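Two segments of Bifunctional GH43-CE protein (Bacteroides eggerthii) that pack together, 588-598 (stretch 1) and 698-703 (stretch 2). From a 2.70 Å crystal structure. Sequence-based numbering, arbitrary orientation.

Stretch 1 588-598: SSGDAKFPAQI
Stretch 2 (698-703) AALIGG

Stretch 1 is mostly irregular. S589 to D591 take helical phi/psi without regular helical bonding, A592 and K593 are extended (-134/179 and -119/162), and a cis peptide joins F594 to P595, at the N-cap position right before the helix that begins at A596. Stretch 2 carries the end of a helix that begins earlier in the chain, followed by G702 and G703; G702 has phi/psi of 60/60, a positive phi that favours glycine. CA atoms are 4.8 Å apart for S589 and L700 and 5.3 Å for F594 and I701, so the step from S589 to F594 runs locally in the same sense as that from L700 to I701.

Carbonyls near a helix C-terminus tend to lack helical N-H partners and can accept from elsewhere. F594 N donates to L700 O at 2.9 Å, almost linearly (175°). The K593 side chain (m, m, t, t) runs past G702, with K593 CD 3.8 Å from G702 N. K593 NZ donates to A699 O at 2.7 Å; G702 N gives this carbonyl only a weak bond. K593 NZ also donates to S589 O at 2.6 Å. An ideal CB on G702 would lie a tight 3.0 Å from K593 CG.

L700, with the largest buried area, points its CA-to-CB bond away, yet its t, p rotamer brings the side-chain end nearer. L700 CG makes an apolar contact with F594 CB at 4.2 Å, L700 CD1 approaches Q597 OE1 at 3.6 Å, and S589 CB (chi1 p) packs 3.8 Å from L700 CA. The F594 ring (chi1 t, chi2 -94°) leads away from stretch 2.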

# COMPACT_ATOMS: atom_id res chain seq x y z
N SER A 588 4.89 22.68 11.10
CA SER A 588 6.21 23.15 11.51
C SER A 588 6.18 24.65 11.78
O SER A 588 5.26 25.36 11.35
CB SER A 588 7.26 22.81 10.48
OG SER A 588 8.47 23.51 10.74
N SER A 589 7.21 25.14 12.48
CA SER A 589 7.38 26.56 12.78
C SER A 589 7.67 27.33 11.48
O SER A 589 7.51 28.55 11.45
CB SER A 589 8.45 26.78 13.82
OG SER A 589 9.66 26.15 13.46
N GLY A 590 8.10 26.62 10.43
CA GLY A 590 8.25 27.18 9.09
C GLY A 590 6.91 27.41 8.42
O GLY A 590 6.70 28.43 7.77
N ASP A 591 5.99 26.45 8.59
CA ASP A 591 4.65 26.46 8.00
C ASP A 591 3.82 27.60 8.61
O ASP A 591 3.41 28.52 7.90
CB ASP A 591 3.94 25.12 8.20
CG ASP A 591 4.66 23.95 7.54
OD1 ASP A 591 4.72 23.94 6.29
OD2 ASP A 591 5.15 23.08 8.28
N ALA A 592 3.59 27.52 9.93
CA ALA A 592 2.85 28.53 10.69
C ALA A 592 3.61 28.84 11.98
O ALA A 592 4.66 28.24 12.24
CB ALA A 592 1.44 28.05 10.97
N LYS A 593 3.08 29.77 12.79
CA LYS A 593 3.67 30.13 14.08
C LYS A 593 2.65 29.84 15.19
O LYS A 593 1.46 29.69 14.93
CB LYS A 593 4.09 31.60 14.09
CG LYS A 593 5.06 32.02 12.99
CD LYS A 593 6.39 31.28 13.00
CE LYS A 593 7.31 31.67 11.86
NZ LYS A 593 8.59 30.91 11.89
N PHE A 594 3.15 29.77 16.44
CA PHE A 594 2.33 29.52 17.63
C PHE A 594 1.23 30.58 17.69
O PHE A 594 1.49 31.76 17.47
CB PHE A 594 3.20 29.53 18.90
CG PHE A 594 2.48 29.11 20.16
CD1 PHE A 594 1.91 30.06 20.99
CD2 PHE A 594 2.36 27.77 20.49
CE1 PHE A 594 1.23 29.67 22.14
CE2 PHE A 594 1.69 27.39 21.65
CZ PHE A 594 1.12 28.34 22.47
N PRO A 595 -0.01 30.16 17.99
CA PRO A 595 -0.38 28.84 18.48
C PRO A 595 -0.88 27.79 17.48
O PRO A 595 -1.76 27.01 17.82
CB PRO A 595 -1.55 29.22 19.39
CG PRO A 595 -2.29 30.24 18.56
CD PRO A 595 -1.18 31.04 17.92
N ALA A 596 -0.32 27.77 16.26
CA ALA A 596 -0.66 26.76 15.24
C ALA A 596 -0.45 25.34 15.79
O ALA A 596 -1.29 24.46 15.57
CB ALA A 596 0.18 26.99 14.01
N GLN A 597 0.66 25.14 16.51
CA GLN A 597 1.14 23.81 16.92
C GLN A 597 0.18 23.18 17.94
O GLN A 597 -0.07 21.98 17.88
CB GLN A 597 2.56 23.91 17.48
CG GLN A 597 3.63 24.12 16.41
CD GLN A 597 3.48 25.42 15.66
OE1 GLN A 597 2.99 26.42 16.18
NE2 GLN A 597 3.92 25.42 14.41
N ILE A 598 -0.35 23.99 18.86
CA ILE A 598 -1.27 23.50 19.90
C ILE A 598 -2.68 23.39 19.31
O ILE A 598 -3.42 22.46 19.64
CB ILE A 598 -1.20 24.38 21.18
CG1 ILE A 598 -2.05 23.80 22.32
CG2 ILE A 598 -1.57 25.83 20.91
CD1 ILE A 598 -1.65 22.41 22.76
N ALA A 698 12.40 30.94 19.11
CA ALA A 698 12.32 32.20 18.35
C ALA A 698 11.63 31.97 17.00
O ALA A 698 10.85 32.81 16.53
CB ALA A 698 13.71 32.77 18.17
N ALA A 699 11.91 30.82 16.37
CA ALA A 699 11.28 30.42 15.12
C ALA A 699 9.81 30.07 15.37
O ALA A 699 8.98 30.30 14.50
CB ALA A 699 12.02 29.26 14.51
N LEU A 700 9.50 29.50 16.54
CA LEU A 700 8.17 28.98 16.85
C LEU A 700 7.16 30.13 17.03
O LEU A 700 6.00 29.99 16.68
CB LEU A 700 8.23 28.12 18.11
CG LEU A 700 6.89 27.62 18.65
CD1 LEU A 700 6.26 26.63 17.68
CD2 LEU A 700 7.06 27.01 20.04
N ILE A 701 7.61 31.24 17.61
CA ILE A 701 6.74 32.38 17.88
C ILE A 701 6.84 33.38 16.72
O ILE A 701 6.02 34.29 16.63
CB ILE A 701 7.08 33.05 19.23
CG1 ILE A 701 8.43 33.78 19.19
CG2 ILE A 701 7.02 32.02 20.36
CD1 ILE A 701 8.72 34.60 20.42
N GLY A 702 7.85 33.22 15.87
CA GLY A 702 8.12 34.18 14.81
C GLY A 702 8.42 35.55 15.40
O GLY A 702 7.71 36.51 15.14
N GLY A 703 9.47 35.60 16.22
CA GLY A 703 9.84 36.80 16.96
C GLY A 703 11.02 36.53 17.89
O GLY A 703 11.37 35.38 18.14